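Local coordinates for luciferase-like monooxygenase (Streptomyces bottropensis, PDB 7BIP), which acts as a monooxygenase of the bacterial luciferase family in the biosynthesis of the tricyclic aromatic polyketide rishirilide, at the interface of chains A and B. Sequence-based numbering; all coordinates share one arbitrary frame. Chains: chain A/B, Luciferase-like monooxygenase.

Contact 1: the interface of chains A and B. Residues chain A 97, 162-163; chain B 18-19, 22, 52-53.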
# COMPACT_ATOMS: atom_id res chain seq x y z
N ASN A 97 6.19 -8.89 5.48
CA ASN A 97 7.62 -8.72 5.74
C ASN A 97 7.94 -7.38 6.39
O ASN A 97 8.76 -7.32 7.32
CB ASN A 97 8.40 -8.90 4.43
CG ASN A 97 8.57 -10.36 4.08
OD1 ASN A 97 9.34 -11.07 4.73
ND2 ASN A 97 7.84 -10.83 3.07
N PRO A 162 7.46 -10.95 -2.88
CA PRO A 162 8.32 -11.69 -1.95
C PRO A 162 7.54 -12.85 -1.35
O PRO A 162 6.31 -12.83 -1.31
CB PRO A 162 8.66 -10.64 -0.89
CG PRO A 162 7.41 -9.73 -0.87
CD PRO A 162 6.94 -9.70 -2.30
N ARG A 163 8.24 -13.89 -0.92
CA ARG A 163 7.57 -14.89 -0.12
C ARG A 163 7.15 -14.27 1.21
O ARG A 163 7.74 -13.29 1.67
CB ARG A 163 8.47 -16.09 0.11
CG ARG A 163 9.15 -16.60 -1.18
CD ARG A 163 8.14 -16.98 -2.26
NE ARG A 163 7.46 -18.24 -1.97
CZ ARG A 163 6.24 -18.55 -2.41
NH1 ARG A 163 5.69 -19.72 -2.11
NH2 ARG A 163 5.57 -17.67 -3.13
N ALA B 18 13.43 -11.58 2.09
CA ALA B 18 12.54 -10.42 1.99
C ALA B 18 12.51 -9.65 3.30
O ALA B 18 12.48 -8.41 3.30
CB ALA B 18 11.13 -10.85 1.58
N GLY B 19 12.53 -10.36 4.43
CA GLY B 19 12.48 -9.68 5.71
C GLY B 19 13.69 -8.80 5.93
O GLY B 19 13.57 -7.65 6.38
N PHE B 22 13.49 -5.63 3.49
CA PHE B 22 12.60 -4.53 3.83
C PHE B 22 13.06 -3.81 5.08
O PHE B 22 12.94 -2.58 5.17
CB PHE B 22 11.16 -5.03 3.97
CG PHE B 22 10.51 -5.25 2.66
CD1 PHE B 22 10.23 -4.18 1.82
CD2 PHE B 22 10.25 -6.54 2.21
CE1 PHE B 22 9.65 -4.40 0.58
CE2 PHE B 22 9.68 -6.76 0.99
CZ PHE B 22 9.38 -5.69 0.16
N GLY B 52 11.34 -8.12 -8.23
CA GLY B 52 10.16 -8.88 -7.82
C GLY B 52 9.82 -8.83 -6.34
O GLY B 52 8.69 -9.15 -5.98
N TYR B 53 10.77 -8.43 -5.49
CA TYR B 53 10.42 -8.18 -4.09
C TYR B 53 9.46 -7.00 -3.94
O TYR B 53 8.94 -6.80 -2.83
CB TYR B 53 11.68 -7.90 -3.25
CG TYR B 53 12.47 -9.10 -2.75
CD1 TYR B 53 12.32 -10.37 -3.30
CD2 TYR B 53 13.39 -8.94 -1.72
CE1 TYR B 53 13.07 -11.44 -2.84
CE2 TYR B 53 14.14 -10.02 -1.24
CZ TYR B 53 13.98 -11.26 -1.80
OH TYR B 53 14.72 -12.33 -1.32
O HOH W 1 11.29 -13.00 4.92
O HOH W 2 11.42 -6.65 7.87
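The side-chain carbonyl oxygen A:Asn97 OD1 faces the first turn of a helix of the other chain, and a water links the two: water 1 lies 2.7 Å from A:Asn97 OD1 and also pairs with the backbone nitrogen B:Gly19 N. In this luciferase-like monooxygenase, a family built on a TIM-barrel fold, A:Asn97 lies in the last turn of helix 85-98 and B:Gly19 lies at the start of helix 18-35. Water 2 joins the backbone carbonyls of the same pair, 2.8 Å from both A:Asn97 O and B:Gly19 O. The other half of the amide is tied within its own chain, where A:Asn97 ND2 donates to A:Arg163 O at 2.8 Å, with that oxygen close to the amide plane. This bond probably restrains the flip of the amide, leaving OD1 turned toward B:Gly19. With CG beside the backbone N (chi1 -79°), the amide reaches the methyl of B:Ala18, whose CB is 3.6 Å from A:Asn97 CG. The same methyl touches the ring of A:Pro162, 3.5 Å from CB to CB; this proline follows a cis peptide bond. Behind the amide, A:Asn97 CB rests 3.7 Å from B:Phe22 CD2 at the ring's rim. A leucine in place of A:Asn97 would probably leave water 1 and A:Arg163 O without their amide partner and set the 162-163 loop freer to shift.

Contact 2: the interface of chains A and B. Residues chain A 18-19, 22; chain B 94, 97-98, 162-163.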
# COMPACT_ATOMS: atom_id res chain seq x y z
N ALA A 18 -8.67 14.60 4.78
CA ALA A 18 -7.95 13.34 4.81
C ALA A 18 -6.60 13.49 5.48
O ALA A 18 -6.12 12.55 6.13
CB ALA A 18 -7.80 12.80 3.38
N GLY A 19 -5.96 14.65 5.35
CA GLY A 19 -4.69 14.84 6.03
C GLY A 19 -4.82 14.70 7.53
O GLY A 19 -4.05 14.00 8.19
N PHE A 22 -5.65 10.97 8.53
CA PHE A 22 -4.59 9.98 8.53
C PHE A 22 -3.57 10.24 9.62
O PHE A 22 -3.06 9.29 10.21
CB PHE A 22 -3.94 9.88 7.14
CG PHE A 22 -4.74 9.03 6.19
CD1 PHE A 22 -4.82 7.66 6.38
CD2 PHE A 22 -5.47 9.60 5.15
CE1 PHE A 22 -5.59 6.86 5.54
CE2 PHE A 22 -6.25 8.80 4.30
CZ PHE A 22 -6.30 7.44 4.50
N MET B 94 -4.30 8.05 -0.69
CA MET B 94 -3.99 7.69 0.69
C MET B 94 -2.53 7.99 1.01
O MET B 94 -2.21 8.60 2.03
CB MET B 94 -4.28 6.21 0.96
CG MET B 94 -5.73 5.80 0.88
SD MET B 94 -5.92 4.04 1.26
CE MET B 94 -5.63 4.02 3.03
N ASN B 97 -1.72 11.67 1.49
CA ASN B 97 -2.13 12.21 2.78
C ASN B 97 -1.30 11.66 3.93
O ASN B 97 -0.94 12.40 4.86
CB ASN B 97 -3.63 11.95 3.00
CG ASN B 97 -4.49 12.91 2.22
OD1 ASN B 97 -4.57 14.08 2.55
ND2 ASN B 97 -5.11 12.43 1.13
N ILE B 98 -1.00 10.36 3.91
CA ILE B 98 -0.15 9.77 4.94
C ILE B 98 1.20 10.49 5.01
O ILE B 98 1.73 10.77 6.10
CB ILE B 98 0.01 8.26 4.68
CG1 ILE B 98 -1.30 7.53 5.04
CG2 ILE B 98 1.22 7.69 5.43
CD1 ILE B 98 -1.38 6.12 4.44
N PRO B 162 -9.66 9.11 -0.58
CA PRO B 162 -9.63 10.45 -0.02
C PRO B 162 -9.21 11.44 -1.09
O PRO B 162 -8.59 11.04 -2.08
CB PRO B 162 -8.59 10.34 1.09
CG PRO B 162 -7.60 9.29 0.55
CD PRO B 162 -8.48 8.30 -0.20
N ARG B 163 -9.58 12.70 -0.94
CA ARG B 163 -9.03 13.71 -1.83
C ARG B 163 -7.54 13.84 -1.55
O ARG B 163 -7.08 13.60 -0.44
CB ARG B 163 -9.74 15.05 -1.61
CG ARG B 163 -11.26 14.93 -1.60
CD ARG B 163 -11.77 14.38 -2.94
NE ARG B 163 -11.48 15.30 -4.03
CZ ARG B 163 -11.43 14.93 -5.31
NH1 ARG B 163 -11.16 15.83 -6.24
NH2 ARG B 163 -11.64 13.67 -5.67
O HOH W 3 -1.56 13.22 7.44
O HOH W 4 -5.92 16.34 2.97
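Helix 18-35 of chain A, through its first turns, packs against the C-terminal end of helix 85-98 and the loop at 162-163 of chain B. A:Phe22 fills the middle, with 62 Å² of its surface hidden by the partner. Its CG stands beside the backbone N (chi1 -81°), which directs the ring among B:Met94, B:Asn97, B:Ile98 and B:Pro162. B:Ile98 lays its CG1 branch over one face, 3.8 Å from A:Phe22 CD1. At the far end, the bent thioether chain of B:Met94 brings its terminal methyl CE to 3.8 Å from A:Phe22 CZ. B:Asn97 meets the rim from the same side as the isoleucine, its CB 3.7 Å from A:Phe22 CD2, with the amide plane turned 21° from the ring. B:Pro162 approaches CE2 with its CG. The methyl of A:Ala18 packs in the corner formed by the proline ring and the amide, tight at 3.5 Å from B:Pro162 CB. Two waters edge this apolar core: water 3 joins the carbonyls A:Gly19 O and B:Asn97 O, and water 4 links A:Gly19 N to B:Asn97 OD1. The patch lies at one end of the subunit boundary, where helices on the outside of the two barrels meet.

Contact 3: the interface of chains A and B. Residues chain A 118, 120; chain B 152-154.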
# COMPACT_ATOMS: atom_id res chain seq x y z
N ALA A 118 -19.01 0.74 -10.58
CA ALA A 118 -17.84 1.48 -11.03
C ALA A 118 -16.75 0.55 -11.54
O ALA A 118 -16.06 0.88 -12.51
CB ALA A 118 -17.31 2.36 -9.90
N GLU A 120 -17.36 -2.27 -12.87
CA GLU A 120 -17.98 -3.03 -13.96
C GLU A 120 -17.92 -4.53 -13.68
O GLU A 120 -17.59 -5.34 -14.55
CB GLU A 120 -17.34 -2.69 -15.31
CG GLU A 120 -17.49 -1.21 -15.69
CD GLU A 120 -16.79 -0.88 -16.99
OE1 GLU A 120 -17.45 -0.93 -18.05
OE2 GLU A 120 -15.58 -0.58 -16.96
N PHE B 152 -10.97 0.93 -22.13
CA PHE B 152 -10.80 -0.20 -21.22
C PHE B 152 -11.70 -0.14 -20.00
O PHE B 152 -12.09 -1.19 -19.49
CB PHE B 152 -9.33 -0.29 -20.78
CG PHE B 152 -8.39 -0.28 -21.94
CD1 PHE B 152 -8.24 -1.40 -22.74
CD2 PHE B 152 -7.72 0.88 -22.30
CE1 PHE B 152 -7.40 -1.39 -23.84
CE2 PHE B 152 -6.88 0.91 -23.40
CZ PHE B 152 -6.72 -0.23 -24.17
N HIS B 153 -12.07 1.06 -19.55
CA HIS B 153 -12.87 1.23 -18.35
C HIS B 153 -13.91 2.31 -18.57
O HIS B 153 -13.64 3.30 -19.25
CB HIS B 153 -12.00 1.60 -17.15
CG HIS B 153 -10.89 0.63 -16.92
ND1 HIS B 153 -9.58 0.91 -17.20
CD2 HIS B 153 -10.91 -0.65 -16.48
CE1 HIS B 153 -8.83 -0.14 -16.92
NE2 HIS B 153 -9.62 -1.10 -16.47
N ARG B 154 -15.09 2.11 -18.00
CA ARG B 154 -16.17 3.08 -18.05
C ARG B 154 -16.77 3.17 -16.66
O ARG B 154 -17.25 2.16 -16.13
CB ARG B 154 -17.24 2.67 -19.07
CG ARG B 154 -16.76 2.65 -20.50
CD ARG B 154 -17.21 1.39 -21.21
NE ARG B 154 -16.66 0.23 -20.50
CZ ARG B 154 -15.59 -0.45 -20.90
NH1 ARG B 154 -14.97 -0.10 -22.03
NH2 ARG B 154 -15.16 -1.47 -20.18
O HOH W 5 -13.60 -2.27 -16.96
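A:Glu120 and B:Arg154 bury the most surface here, 64 and 41 Å², and form a salt bridge across the interface. The glutamate follows helix 113-119 in chain A, while the arginine opens strand 154-156 in chain B. Beyond CG the glutamate chain is extended (chi2 177°), carrying the carboxylate across to the partner's backbone and side chain. B:Arg154 NE donates to the syn lone pair of A:Glu120 OE1 at 2.8 Å, a fairly straight bond of 161° at the hydrogen. B:Arg154 NH2 reaches the same oxygen at 3.2 Å by a more bent bond, and OE1 lies in the guanidinium plane at the NE-side edge. The carboxylate is turned 60° from that plane, unlike a flat, parallel pairing. Bends at chi2 and chi3 fold the arginine chain back, bringing its NE edge to the carboxylate beside its own backbone. That backbone supplies another grip: B:Arg154 N donates to A:Glu120 OE2 at 2.9 Å, coming from above the carboxylate plane. OE2 also pairs with water 5 at 2.6 Å, and this water continues to the backbone carbonyl B:Phe152 O. B:His153 adds a lighter contact, its CA 3.5 Å from A:Glu120 OE2. Main chain and guanidinium together probably stabilise the glutamate's negative charge. The site thus ties the end of a helix in one subunit to the start of a strand in the other, adding a charged link to the interface of the deposited dimer, which may be the biological one.

Contact 1 and contact 2 share a core that is the same with the chains exchanged: each pairs the start of helix 18-35 in one subunit with the end of helix 85-98 and the 162-163 loop of the other, their C-alpha centres about 26 Å apart. Each also shows neighbours the other does not, B:Gly52 and B:Tyr53 against B:Met94 and B:Ile98. Contact 3 uses different elements, the residue after helix 113-119 and strand 154-156, about 32 Å from contact 1 and 25 Å from contact 2. Apolar, water-bridged and ionic patches thus join the subunits over a broad surface, consistent with a dimer, although the structure alone does not prove one in solution.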